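Local coordinates for protein 3'-5'-exonuclease (Saccharomyces cerevisiae, PDB 3E2V) that probably cuts double-stranded DNA as a magnesium-dependent TatD-type nuclease, with endonuclease activity and 3'-to-5' exonuclease activity, at residues Y14-F26 against R297-I309. Sequence-based numbering, arbitrary orientation.
With MG (magnesium ion), chain E.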
loop_
_atom_site.group_PDB
_atom_site.type_symbol
_atom_site.label_atom_id
_atom_site.label_comp_id
_atom_site.label_asym_id
_atom_site.label_seq_id
_atom_site.Cartn_x
_atom_site.Cartn_y
_atom_site.Cartn_z
ATOM N N TYR A 14 14.492 -7.832 2.729
ATOM C CA TYR A 14 13.300 -6.982 2.957
ATOM C C TYR A 14 12.358 -7.007 1.765
ATOM O O TYR A 14 12.784 -7.136 0.617
ATOM C CB TYR A 14 13.706 -5.525 3.219
ATOM C CG TYR A 14 14.712 -5.322 4.326
ATOM C CD1 TYR A 14 14.333 -5.452 5.672
ATOM C CD2 TYR A 14 16.019 -4.943 4.040
ATOM C CE1 TYR A 14 15.252 -5.259 6.693
ATOM C CE2 TYR A 14 16.962 -4.735 5.068
ATOM C CZ TYR A 14 16.572 -4.906 6.385
ATOM O OH TYR A 14 17.489 -4.684 7.392
ATOM N N TYR A 15 11.066 -6.850 2.062
ATOM C CA TYR A 15 10.017 -6.860 1.062
ATOM C C TYR A 15 9.141 -5.657 1.375
ATOM O O TYR A 15 8.323 -5.692 2.312
ATOM C CB TYR A 15 9.225 -8.157 1.188
ATOM C CG TYR A 15 8.358 -8.566 0.029
ATOM C CD1 TYR A 15 8.289 -9.913 -0.310
ATOM C CD2 TYR A 15 7.558 -7.657 -0.682
ATOM C CE1 TYR A 15 7.488 -10.354 -1.329
ATOM C CE2 TYR A 15 6.743 -8.101 -1.754
ATOM C CZ TYR A 15 6.725 -9.472 -2.040
ATOM O OH TYR A 15 5.965 -10.003 -3.056
ATOM N N ASP A 16 9.339 -4.574 0.612
ATOM C CA ASP A 16 8.615 -3.324 0.883
ATOM C C ASP A 16 7.221 -3.433 0.296
ATOM O O ASP A 16 7.072 -3.450 -0.926
ATOM C CB ASP A 16 9.376 -2.146 0.263
ATOM C CG ASP A 16 8.813 -0.781 0.652
ATOM O OD1 ASP A 16 7.681 -0.683 1.194
ATOM O OD2 ASP A 16 9.535 0.218 0.395
ATOM N N ILE A 17 6.201 -3.530 1.147
ATOM C CA ILE A 17 4.821 -3.698 0.634
ATOM C C ILE A 17 4.170 -2.384 0.243
ATOM O O ILE A 17 3.036 -2.392 -0.230
ATOM C CB ILE A 17 3.896 -4.478 1.616
ATOM C CG1 ILE A 17 3.561 -3.653 2.860
ATOM C CG2 ILE A 17 4.561 -5.799 1.992
ATOM C CD1 ILE A 17 2.305 -4.125 3.609
ATOM N N GLY A 18 4.908 -1.278 0.388
ATOM C CA GLY A 18 4.341 0.046 0.154
ATOM C C GLY A 18 5.272 0.975 -0.584
ATOM O O GLY A 18 5.742 1.974 -0.029
ATOM N N LEU A 19 5.538 0.667 -1.844
ATOM C CA LEU A 19 6.400 1.510 -2.628
ATOM C C LEU A 19 5.578 2.313 -3.650
ATOM O O LEU A 19 4.999 1.748 -4.583
ATOM C CB LEU A 19 7.467 0.651 -3.315
ATOM C CG LEU A 19 8.429 1.368 -4.276
ATOM C CD1 LEU A 19 9.090 2.566 -3.607
ATOM C CD2 LEU A 19 9.498 0.418 -4.753
ATOM N N ASN A 20 5.513 3.633 -3.476
ATOM C CA ASN A 20 4.720 4.447 -4.410
ATOM C C ASN A 20 5.585 4.886 -5.577
ATOM O O ASN A 20 5.895 6.071 -5.735
ATOM C CB ASN A 20 4.159 5.660 -3.680
ATOM C CG ASN A 20 3.289 5.274 -2.519
ATOM O OD1 ASN A 20 2.141 4.865 -2.698
ATOM N ND2 ASN A 20 3.836 5.418 -1.294
ATOM N N LEU A 21 6.011 3.913 -6.376
ATOM C CA LEU A 21 7.024 4.161 -7.399
ATOM C C LEU A 21 6.573 5.082 -8.521
ATOM O O LEU A 21 7.414 5.712 -9.173
ATOM C CB LEU A 21 7.520 2.830 -7.949
ATOM C CG LEU A 21 8.862 2.934 -8.680
ATOM C CD1 LEU A 21 10.007 3.331 -7.739
ATOM C CD2 LEU A 21 9.174 1.618 -9.380
ATOM N N THR A 22 5.269 5.192 -8.739
ATOM C CA THR A 22 4.772 6.154 -9.724
ATOM C C THR A 22 4.773 7.603 -9.237
ATOM O O THR A 22 4.420 8.500 -10.014
ATOM C CB THR A 22 3.341 5.832 -10.162
ATOM O OG1 THR A 22 2.445 5.996 -9.045
ATOM C CG2 THR A 22 3.247 4.420 -10.704
ATOM N N ASP A 23 5.126 7.854 -7.970
ATOM C CA ASP A 23 5.049 9.210 -7.462
ATOM C C ASP A 23 5.938 10.156 -8.266
ATOM O O ASP A 23 7.054 9.787 -8.617
ATOM C CB ASP A 23 5.435 9.274 -5.997
ATOM C CG ASP A 23 5.104 10.618 -5.414
ATOM O OD1 ASP A 23 3.962 10.799 -4.964
ATOM O OD2 ASP A 23 5.962 11.510 -5.486
ATOM N N PRO A 24 5.435 11.363 -8.595
ATOM C CA PRO A 24 6.275 12.285 -9.362
ATOM C C PRO A 24 7.671 12.577 -8.816
ATOM O O PRO A 24 8.575 12.838 -9.609
ATOM C CB PRO A 24 5.416 13.550 -9.439
ATOM C CG PRO A 24 4.016 12.995 -9.445
ATOM C CD PRO A 24 4.087 11.921 -8.386
ATOM N N MET A 25 7.873 12.489 -7.503
ATOM C CA MET A 25 9.213 12.760 -6.941
ATOM C C MET A 25 10.261 11.765 -7.476
ATOM O O MET A 25 11.423 12.116 -7.689
ATOM C CB MET A 25 9.198 12.727 -5.403
ATOM C CG MET A 25 8.541 13.933 -4.754
ATOM S SD MET A 25 8.842 14.012 -2.920
ATOM C CE MET A 25 7.211 13.624 -2.370
ATOM N N PHE A 26 9.831 10.523 -7.712
ATOM C CA PHE A 26 10.728 9.504 -8.256
ATOM C C PHE A 26 11.031 9.718 -9.739
ATOM O O PHE A 26 11.927 9.084 -10.317
ATOM C CB PHE A 26 10.181 8.097 -7.999
ATOM C CG PHE A 26 10.135 7.735 -6.541
ATOM C CD1 PHE A 26 11.199 8.053 -5.704
ATOM C CD2 PHE A 26 9.026 7.067 -6.001
ATOM C CE1 PHE A 26 11.161 7.716 -4.341
ATOM C CE2 PHE A 26 8.982 6.707 -4.658
ATOM C CZ PHE A 26 10.052 7.036 -3.822
ATOM N N ARG A 297 2.040 -11.082 12.308
ATOM C CA ARG A 297 0.988 -10.389 11.572
ATOM C C ARG A 297 1.394 -8.980 11.165
ATOM O O ARG A 297 0.578 -8.218 10.648
ATOM C CB ARG A 297 -0.304 -10.408 12.380
ATOM C CG ARG A 297 -0.834 -11.864 12.507
ATOM C CD ARG A 297 -2.009 -11.978 13.408
ATOM N NE ARG A 297 -3.177 -11.411 12.755
ATOM C CZ ARG A 297 -4.369 -11.292 13.316
ATOM N NH1 ARG A 297 -4.589 -11.700 14.574
ATOM N NH2 ARG A 297 -5.345 -10.749 12.618
ATOM N N LEU A 298 2.672 -8.670 11.359
ATOM C CA LEU A 298 3.232 -7.344 11.083
ATOM C C LEU A 298 3.988 -7.411 9.767
ATOM O O LEU A 298 4.827 -8.298 9.570
ATOM C CB LEU A 298 4.196 -6.972 12.225
ATOM C CG LEU A 298 4.755 -5.543 12.283
ATOM C CD1 LEU A 298 4.998 -5.224 13.758
ATOM C CD2 LEU A 298 6.032 -5.367 11.458
ATOM N N LEU A 299 3.699 -6.470 8.867
ATOM C CA LEU A 299 4.440 -6.359 7.609
ATOM C C LEU A 299 5.136 -5.017 7.546
ATOM O O LEU A 299 4.645 -4.039 8.103
ATOM C CB LEU A 299 3.498 -6.504 6.407
ATOM C CG LEU A 299 2.619 -7.756 6.445
ATOM C CD1 LEU A 299 1.705 -7.747 5.238
ATOM C CD2 LEU A 299 3.446 -9.056 6.495
ATOM N N LEU A 300 6.301 -4.979 6.899
ATOM C CA LEU A 300 7.100 -3.752 6.851
ATOM C C LEU A 300 6.946 -3.065 5.501
ATOM O O LEU A 300 6.798 -3.717 4.456
ATOM C CB LEU A 300 8.578 -4.094 7.071
ATOM C CG LEU A 300 8.937 -4.722 8.414
ATOM C CD1 LEU A 300 10.404 -5.185 8.421
ATOM C CD2 LEU A 300 8.702 -3.680 9.484
ATOM N N GLU A 301 7.023 -1.735 5.526
ATOM C CA GLU A 301 6.882 -0.919 4.323
ATOM C C GLU A 301 7.512 0.418 4.583
ATOM O O GLU A 301 7.696 0.811 5.747
ATOM C CB GLU A 301 5.411 -0.705 3.933
ATOM C CG GLU A 301 4.453 -0.721 5.115
ATOM C CD GLU A 301 3.134 -0.017 4.813
ATOM O OE1 GLU A 301 3.171 1.153 4.387
ATOM O OE2 GLU A 301 2.077 -0.629 5.026
ATOM N N THR A 302 7.863 1.114 3.501
ATOM C CA THR A 302 8.381 2.481 3.645
ATOM C C THR A 302 7.336 3.554 3.359
ATOM O O THR A 302 7.392 4.658 3.921
ATOM C CB THR A 302 9.593 2.787 2.722
ATOM O OG1 THR A 302 9.225 2.610 1.341
ATOM C CG2 THR A 302 10.814 1.953 3.094
ATOM N N ASP A 303 6.374 3.255 2.480
ATOM C CA ASP A 303 5.476 4.290 1.917
ATOM C C ASP A 303 6.259 5.346 1.141
ATOM O O ASP A 303 5.744 6.452 0.904
ATOM C CB ASP A 303 4.571 4.929 2.991
ATOM C CG ASP A 303 3.269 5.433 2.413
ATOM O OD1 ASP A 303 2.712 4.751 1.515
ATOM O OD2 ASP A 303 2.796 6.506 2.857
ATOM N N ALA A 304 7.475 4.994 0.714
ATOM C CA ALA A 304 8.305 5.963 -0.031
ATOM C C ALA A 304 7.486 6.541 -1.209
ATOM O O ALA A 304 6.758 5.806 -1.892
ATOM C CB ALA A 304 9.544 5.305 -0.513
ATOM N N PRO A 305 7.581 7.850 -1.463
ATOM C CA PRO A 305 8.529 8.815 -0.906
ATOM C C PRO A 305 8.132 9.449 0.423
ATOM O O PRO A 305 8.831 10.358 0.887
ATOM C CB PRO A 305 8.557 9.898 -1.982
ATOM C CG PRO A 305 7.118 9.958 -2.426
ATOM C CD PRO A 305 6.670 8.483 -2.449
ATOM N N TRP A 306 7.018 9.011 0.999
ATOM C CA TRP A 306 6.500 9.534 2.265
ATOM C C TRP A 306 7.094 8.797 3.455
ATOM O O TRP A 306 7.844 7.825 3.295
ATOM C CB TRP A 306 4.975 9.364 2.286
ATOM C CG TRP A 306 4.350 9.764 0.978
ATOM C CD1 TRP A 306 3.711 8.945 0.079
ATOM C CD2 TRP A 306 4.330 11.074 0.414
ATOM N NE1 TRP A 306 3.290 9.675 -1.004
ATOM C CE2 TRP A 306 3.655 10.984 -0.828
ATOM C CE3 TRP A 306 4.809 12.323 0.841
ATOM C CZ2 TRP A 306 3.454 12.100 -1.656
ATOM C CZ3 TRP A 306 4.604 13.435 0.018
ATOM C CH2 TRP A 306 3.931 13.310 -1.216
ATOM N N CYS A 307 6.786 9.301 4.651
ATOM C CA CYS A 307 7.052 8.585 5.903
ATOM C C CYS A 307 8.524 8.411 6.265
ATOM O O CYS A 307 8.910 7.422 6.907
ATOM C CB CYS A 307 6.303 7.251 5.931
ATOM S SG CYS A 307 4.493 7.442 5.810
ATOM N N GLU A 308 9.340 9.401 5.896
ATOM C CA GLU A 308 10.735 9.439 6.368
ATOM C C GLU A 308 10.745 9.392 7.893
ATOM O O GLU A 308 9.961 10.077 8.536
ATOM C CB GLU A 308 11.419 10.720 5.886
ATOM C CG GLU A 308 12.895 10.801 6.213
ATOM C CD GLU A 308 13.515 12.151 5.861
ATOM O OE1 GLU A 308 12.778 13.085 5.445
ATOM O OE2 GLU A 308 14.753 12.291 6.033
ATOM N N ILE A 309 11.624 8.573 8.451
ATOM C CA ILE A 309 11.872 8.571 9.896
ATOM C C ILE A 309 12.776 9.765 10.222
ATOM O O ILE A 309 13.911 9.842 9.740
ATOM C CB ILE A 309 12.480 7.243 10.345
ATOM C CG1 ILE A 309 11.420 6.129 10.239
ATOM C CG2 ILE A 309 12.991 7.327 11.776
ATOM C CD1 ILE A 309 11.994 4.725 10.243
HETATM MG MG MG E . 0.474 4.797 1.293
HETATM O O HOH W 1 7.427 -6.746 4.925
HETATM O O HOH W 2 0.595 4.000 -0.600
HETATM O O HOH W 3 2.568 8.872 -3.684
HETATM O O HOH W 4 0.717 6.625 0.372
HETATM O O HOH W 5 0.090 5.808 2.988
HETATM O O HOH W 6 -2.085 5.074 1.166
#
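Asp16 grips Thr302 with both carboxylate oxygens. Asp16 OD2 takes the hydroxyl OG1 of Thr302 at 2.6 Å on its syn lone pair, while Asp16 OD1 accepts the backbone N of Thr302 at 2.9 Å. Gly18 N reaches the same OD1 from the opposite face of the carboxylate, closing an Asx turn, and Thr302 OG1 in turn accepts Ala304 N in an ST turn. CG anti to the backbone N (chi1 -172°) carries the Asp16 carboxylate to this buried site. With an alanine in its place, Thr302 N and Gly18 N would probably lose their shared acceptor and the Thr302 hydroxyl its carboxylate mate, undoing the Asx turn.

Further along, Asn20 N and Asn20 ND2 both bind Ala304 O, each at 3.0 Å. Asn20 ND2 lies 3.1 Å from Asp303 OD1, a nearly straight bond (164°) from above the carboxylate plane. Asp303 OD1 also binds magnesium at 2.2 Å, making Asn20 second-shell; Asn20 OD1 bonds a metal-bound water and Thr58 OG1.

Phe26 CE2 packs against Pro305 CD at 3.7 Å. Direct bonds hold this buried side; at the solvent rim Met25 CE rests on exposed Trp306, and water bridges Asp23 OD1 and Trp306 NE1.

Ile17 N to Leu300 O, a weak 3.4 Å bond, and a water between Tyr15 O and Leu300 N join strands 14-16 and 298-300, closing a TIM-type barrel whose catalytic-end loops carry the TatD metal site.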